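Local atomic coordinates of putative immunoglobulin A1 protease (Bacteroides ovatus, PDB entry 3N6Z), a protein that is a putative immunoglobulin A1 protease, a role still to be proven, and winds its chain into a repetitive parallel beta-solenoid. Residues G181-I186 with A208-R213; G218-I223 with G241-T246. All blocks are in the same frame, centred on the assembly; numbering follows the deposited sequence.

Overall arrangement
Contacts 1 and 2 are closely similar arrangements one turn of the beta-solenoid apart, their centres about 5 Å from each other; contact 1 has Asp212, bonded to Gly181, where contact 2 has Ala245 and no hydrogen bond across it. In each, a segment carrying Ala-Gly-Gly-Ile packs face on against a strand from the next turn. Strands 183-184 and 218-221 are neighbours in one parallel sheet, strands 209-212 and 243-245 in another sheet. The contacts also touch directly. Asp212 OD2 accepts a probable hydrogen bond from Lys219 N at 2.8 Å, and Lys219 NZ probably bonds to Gly181 O, also at 2.8 Å. Val210 CG1 packs against Gly221 O at 3.5 Å.

Contact 1 of 2, residues G181-I186 with A208-R213; sequences GAAGGI and ATVSDR
Ala183 and Val210 pack between two sheets of the beta-solenoid, where strand 183-184 lies across the interior from strand 209-212 of the following turn. The apolar part of the contact is small and close. Val210 has CG1 anti to its backbone N (chi1 177°), and this methyl stands over the face of the Ala183-Gly184 peptide, 3.4 Å from Ala183 O. It also meets Ala183 CB at 3.6 Å. A branched side chain suits the place because its second methyl, CG2, is directed to the next peptide along. Alanine suits the other side: its one methyl fits over Ser211, with Ala183 CB 3.3 Å from Ser211 O, an approach that matches a side chain of a single methyl, and the CB of Asp212 lies alongside it at 4.0 Å.

The polar part is gathered at Asp212, whose carboxylate is buried, with three backbone N-H donors. The first torsion, with CG anti to the backbone N (chi1 -172°), sends CG toward segment 181-186, and the carboxylate on it meets Gly181. Gly181 N donates a nearly straight hydrogen bond (172°) to Asp212 OD1 at 2.8 Å, arriving on the syn side and somewhat out of the carboxylate plane. The same oxygen takes a bond from Ala214 N, and OD2 has its own donor in Lys219 N. Held at both oxygens, the carboxylate would be fixed in rotation, and these N-H dipoles would be expected to favour its charged form.

Glycine answers to backbone shape at 181, where a positive phi would press a beta carbon against the preceding carbonyl. At the far end of the contact, Val210 CG2 rests 3.5 Å from Gly185 N.

Contact 2 of 2, residues G218-I223 with G241-T246; sequences GKAGGI and GAVSAT
The Ala220-Gly221 peptide carries Val243 CG1 squarely over one face, with the methyl 3.7 Å from Ala220 C and 3.8 Å from Gly221 N. Within the sheet, backbone hydrogen bonds pair Gly221 with Ala183, and Ala220 with Gly249 and Gly251 on the other neighbouring strand. Ala220 CB comes to the carbonyl-oxygen end of the Ser244-Ala245 peptide, out of its plane, 3.2 Å from Ser244 O. Val243 places CG1 anti to its backbone N (chi1 -172°) and uses CG2 to pack on Gly222 CA at 3.7 Å. Strands 218-221 and 243-245 belong to different sheets of the beta-solenoid and run almost exactly antiparallel (178°), their axes 6.2 Å apart, with no hydrogen bond between them; the contact is made by van der Waals packing of methyls on backbone and on one another. An alanine in place of Val243 would probably open a gap over the face of the Ala220-Gly221 peptide and beside Gly222, since both packing methyls would be gone. Small residues match the short spacing further on: Ala220 CB meets Ala245 CB at 4.3 Å, and a beta carbon on Gly218 would come within a tight 3.2 Å of that same Ala245 CB, which suits glycine at 218.

Contact 1 of 2, residues G181-I186 with A208-R213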
ATOM      1  N   GLY A 181      13.251  -4.294   6.086  1.00 10.05           N
ATOM      2  CA  GLY A 181      13.590  -4.782   4.753  1.00  9.67           C
ATOM      3  C   GLY A 181      12.711  -4.230   3.657  1.00  9.48           C
ATOM      4  O   GLY A 181      13.121  -4.170   2.486  1.00 11.11           O
ATOM      5  N   ALA A 182      11.490  -3.871   4.014  1.00  9.01           N
ATOM      6  CA  ALA A 182      10.660  -2.987   3.161  1.00  7.64           C
ATOM      7  C   ALA A 182       9.635  -2.299   4.052  1.00  8.77           C
ATOM      8  O   ALA A 182       9.226  -2.852   5.079  1.00  9.54           O
ATOM      9  CB  ALA A 182       9.968  -3.759   2.021  1.00  9.96           C
ATOM     10  N   ALA A 183       9.201  -1.123   3.649  1.00  8.37           N
ATOM     11  CA  ALA A 183       8.135  -0.437   4.335  1.00  7.69           C
ATOM     12  C   ALA A 183       7.437   0.462   3.342  1.00  8.18           C
ATOM     13  O   ALA A 183       8.092   1.248   2.639  1.00  8.39           O
ATOM     14  CB  ALA A 183       8.646   0.383   5.555  1.00  8.23           C
ATOM     15  N   GLY A 184       6.117   0.322   3.228  1.00  7.98           N
ATOM     16  CA  GLY A 184       5.326   1.210   2.380  1.00  7.02           C
ATOM     17  C   GLY A 184       4.028   1.612   3.016  1.00  7.40           C
ATOM     18  O   GLY A 184       3.453   0.866   3.800  1.00  8.42           O
ATOM     19  N   GLY A 185       3.517   2.783   2.635  1.00  7.42           N
ATOM     20  CA  GLY A 185       2.237   3.210   3.206  1.00  7.49           C
ATOM     21  C   GLY A 185       1.082   2.301   2.815  1.00  7.69           C
ATOM     22  O   GLY A 185       0.159   2.099   3.592  1.00  8.49           O
ATOM     23  N   ILE A 186       1.136   1.775   1.593  1.00  7.20           N
ATOM     24  CA  ILE A 186       0.109   0.860   1.069  1.00  7.72           C
ATOM     25  C   ILE A 186       0.563  -0.607   1.166  1.00  6.88           C
ATOM     26  O   ILE A 186      -0.126  -1.436   1.781  1.00  7.47           O
ATOM     27  CB  ILE A 186      -0.323   1.221  -0.403  1.00  8.47           C
ATOM     28  CG1 ILE A 186      -0.835   2.669  -0.519  1.00  9.93           C
ATOM     29  CG2 ILE A 186      -1.310   0.179  -0.969  1.00  9.03           C
ATOM     30  CD1 ILE A 186      -2.116   2.986   0.235  1.00 12.27           C
ATOM     31  N   ALA A 208       0.408   7.839   6.037  1.00 12.39           N
ATOM     32  CA  ALA A 208       1.060   7.091   7.109  1.00 13.10           C
ATOM     33  C   ALA A 208       2.523   7.460   7.242  1.00 12.87           C
ATOM     34  O   ALA A 208       3.162   7.699   6.235  1.00 12.96           O
ATOM     35  CB  ALA A 208       0.921   5.601   6.817  1.00 13.16           C
ATOM     36  N   THR A 209       3.052   7.515   8.485  1.00 10.52           N
ATOM     37  CA  THR A 209       4.500   7.533   8.687  0.60 10.52           C
ATOM     38  C   THR A 209       5.019   6.149   8.326  1.00 10.32           C
ATOM     39  O   THR A 209       4.435   5.123   8.703  1.00 13.61           O
ATOM     40  CB  THR A 209       4.948   7.920  10.083  0.60 11.18           C
ATOM     41  OG1 THR A 209       4.434   6.960  11.008  0.60 13.92           O
ATOM     42  CG2 THR A 209       4.452   9.317  10.419  0.60 12.34           C
ATOM     43  N   VAL A 210       6.099   6.115   7.553  1.00  8.89           N
ATOM     44  CA  VAL A 210       6.619   4.872   6.989  1.00  9.15           C
ATOM     45  C   VAL A 210       8.100   4.784   7.343  1.00  9.25           C
ATOM     46  O   VAL A 210       8.875   5.668   6.978  1.00 10.91           O
ATOM     47  CB  VAL A 210       6.443   4.836   5.447  1.00  7.92           C
ATOM     48  CG1 VAL A 210       7.045   3.578   4.854  1.00  9.96           C
ATOM     49  CG2 VAL A 210       4.938   4.946   5.062  1.00  9.82           C
ATOM     50  N   SER A 211       8.510   3.706   8.023  1.00  9.38           N
ATOM     51  CA  SER A 211       9.880   3.555   8.485  0.60  9.65           C
ATOM     52  C   SER A 211      10.365   2.141   8.213  1.00  9.55           C
ATOM     53  O   SER A 211       9.711   1.168   8.622  1.00 10.92           O
ATOM     54  CB  SER A 211       9.961   3.875   9.983  0.60 12.12           C
ATOM     55  OG  SER A 211      11.219   3.525  10.519  0.60 15.85           O
ATOM     56  N   ASP A 212      11.519   2.034   7.546  1.00 10.00           N
ATOM     57  CA  ASP A 212      12.198   0.754   7.405  1.00  8.11           C
ATOM     58  C   ASP A 212      13.405   0.767   8.363  1.00  8.76           C
ATOM     59  O   ASP A 212      14.382   1.471   8.134  1.00 10.42           O
ATOM     60  CB  ASP A 212      12.636   0.450   5.980  1.00 10.00           C
ATOM     61  CG  ASP A 212      13.154  -0.953   5.825  1.00 10.04           C
ATOM     62  OD1 ASP A 212      13.601  -1.572   6.810  1.00 10.74           O
ATOM     63  OD2 ASP A 212      13.155  -1.452   4.684  1.00 10.32           O
ATOM     64  N   ARG A 213      13.293  -0.026   9.425  1.00 11.41           N
ATOM     65  CA  ARG A 213      14.302  -0.066  10.490  1.00 12.44           C
ATOM     66  C   ARG A 213      15.340  -1.147  10.293  1.00 12.41           C
ATOM     67  O   ARG A 213      16.155  -1.368  11.206  1.00 14.62           O
ATOM     68  CB  ARG A 213      13.629  -0.171  11.866  1.00 14.88           C
ATOM     69  CG  ARG A 213      12.895   1.090  12.154  1.00 21.27           C
ATOM     70  CD  ARG A 213      12.238   1.201  13.496  1.00 29.32           C
ATOM     71  NE  ARG A 213      11.478   2.454  13.489  1.00 35.03           N
ATOM     72  CZ  ARG A 213      10.745   2.920  14.491  1.00 38.53           C
ATOM     73  NH1 ARG A 213      10.633   2.237  15.634  1.00 42.81           N
ATOM     74  NH2 ARG A 213      10.105   4.078  14.331  1.00 44.12           N
TER

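Contact 2 of 2, residues G218-I223 with G241-T246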
ATOM      1  N   GLY A 218      17.561  -1.158   3.750  1.00 11.83           N
ATOM      2  CA  GLY A 218      16.217  -0.608   3.874  1.00 10.27           C
ATOM      3  C   GLY A 218      15.626  -0.231   2.529  1.00 10.52           C
ATOM      4  O   GLY A 218      16.344   0.155   1.603  1.00 10.39           O
ATOM      5  N   LYS A 219      14.304  -0.297   2.444  1.00  9.66           N
ATOM      6  CA  LYS A 219      13.539   0.005   1.226  1.00  8.85           C
ATOM      7  C   LYS A 219      12.216   0.633   1.658  1.00  8.19           C
ATOM      8  O   LYS A 219      11.240  -0.070   1.896  1.00  8.71           O
ATOM      9  CB  LYS A 219      13.307  -1.261   0.394  1.00  8.48           C
ATOM     10  CG  LYS A 219      14.551  -2.101   0.086  1.00 10.11           C
ATOM     11  CD  LYS A 219      14.193  -3.469  -0.514  1.00 10.72           C
ATOM     12  CE  LYS A 219      15.311  -4.484  -0.323  1.00 11.38           C
ATOM     13  NZ  LYS A 219      15.505  -4.825   1.120  1.00 12.19           N
ATOM     14  N   ALA A 220      12.213   1.956   1.806  1.00  8.73           N
ATOM     15  CA  ALA A 220      11.062   2.686   2.355  1.00  7.99           C
ATOM     16  C   ALA A 220      10.439   3.581   1.290  1.00  7.32           C
ATOM     17  O   ALA A 220      11.136   4.370   0.651  1.00  8.25           O
ATOM     18  CB  ALA A 220      11.464   3.516   3.568  1.00  8.85           C
ATOM     19  N   GLY A 221       9.128   3.439   1.082  1.00  7.88           N
ATOM     20  CA  GLY A 221       8.395   4.270   0.122  1.00  7.90           C
ATOM     21  C   GLY A 221       7.098   4.790   0.696  1.00  7.53           C
ATOM     22  O   GLY A 221       6.411   4.094   1.445  1.00  7.77           O
ATOM     23  N   GLY A 222       6.663   5.953   0.218  1.00  7.31           N
ATOM     24  CA  GLY A 222       5.383   6.507   0.644  1.00  8.66           C
ATOM     25  C   GLY A 222       4.232   5.587   0.303  1.00  6.77           C
ATOM     26  O   GLY A 222       3.268   5.483   1.062  1.00  8.56           O
ATOM     27  N   ILE A 223       4.329   4.921  -0.866  1.00  6.81           N
ATOM     28  CA  ILE A 223       3.310   3.987  -1.353  1.00  7.73           C
ATOM     29  C   ILE A 223       3.746   2.519  -1.207  1.00  7.29           C
ATOM     30  O   ILE A 223       3.013   1.710  -0.592  1.00  7.65           O
ATOM     31  CB  ILE A 223       2.898   4.302  -2.801  1.00  8.30           C
ATOM     32  CG1 ILE A 223       2.284   5.703  -2.858  1.00  8.15           C
ATOM     33  CG2 ILE A 223       1.953   3.220  -3.409  1.00  9.50           C
ATOM     34  CD1 ILE A 223       0.913   5.882  -2.188  1.00  8.58           C
ATOM     35  N   GLY A 241       2.775  11.234   4.196  1.00 11.76           N
ATOM     36  CA  GLY A 241       3.402  10.885   5.486  1.00 12.31           C
ATOM     37  C   GLY A 241       4.936  10.821   5.439  1.00 12.46           C
ATOM     38  O   GLY A 241       5.526  10.532   4.411  1.00 14.45           O
ATOM     39  N   ALA A 242       5.601  11.112   6.535  1.00 11.51           N
ATOM     40  CA  ALA A 242       7.073  11.069   6.586  1.00 10.24           C
ATOM     41  C   ALA A 242       7.595   9.665   6.292  1.00 10.27           C
ATOM     42  O   ALA A 242       7.092   8.709   6.857  1.00 12.52           O
ATOM     43  CB  ALA A 242       7.552  11.521   7.965  1.00 12.10           C
ATOM     44  N   VAL A 243       8.603   9.563   5.429  1.00  9.79           N
ATOM     45  CA  VAL A 243       9.173   8.275   5.005  1.00  9.75           C
ATOM     46  C   VAL A 243      10.644   8.262   5.411  1.00 10.31           C
ATOM     47  O   VAL A 243      11.367   9.232   5.138  1.00 10.94           O
ATOM     48  CB  VAL A 243       9.054   8.011   3.481  1.00  8.52           C
ATOM     49  CG1 VAL A 243       9.479   6.600   3.121  1.00  9.90           C
ATOM     50  CG2 VAL A 243       7.665   8.319   2.985  1.00 10.49           C
ATOM     51  N   SER A 244      11.095   7.184   6.044  1.00  9.43           N
ATOM     52  CA  SER A 244      12.481   7.086   6.479  1.00 10.16           C
ATOM     53  C   SER A 244      13.011   5.658   6.464  1.00 10.38           C
ATOM     54  O   SER A 244      12.243   4.701   6.477  1.00 10.10           O
ATOM     55  CB  SER A 244      12.615   7.711   7.863  1.00 12.53           C
ATOM     56  OG  SER A 244      11.909   6.935   8.795  1.00 15.20           O
ATOM     57  N   ALA A 245      14.339   5.547   6.374  1.00 10.75           N
ATOM     58  CA  ALA A 245      15.032   4.277   6.552  1.00 10.93           C
ATOM     59  C   ALA A 245      16.253   4.516   7.430  1.00 11.28           C
ATOM     60  O   ALA A 245      16.955   5.530   7.271  1.00 12.01           O
ATOM     61  CB  ALA A 245      15.457   3.654   5.181  1.00 11.56           C
ATOM     62  N   THR A 246      16.533   3.564   8.316  1.00 11.65           N
ATOM     63  CA  THR A 246      17.761   3.584   9.118  1.00 12.08           C
ATOM     64  C   THR A 246      19.005   3.546   8.238  1.00 12.51           C
ATOM     65  O   THR A 246      19.937   4.325   8.453  1.00 13.12           O
ATOM     66  CB  THR A 246      17.746   2.376  10.061  1.00 12.62           C
ATOM     67  OG1 THR A 246      16.635   2.513  10.938  1.00 14.58           O
ATOM     68  CG2 THR A 246      19.035   2.220  10.833  1.00 15.87           C
TER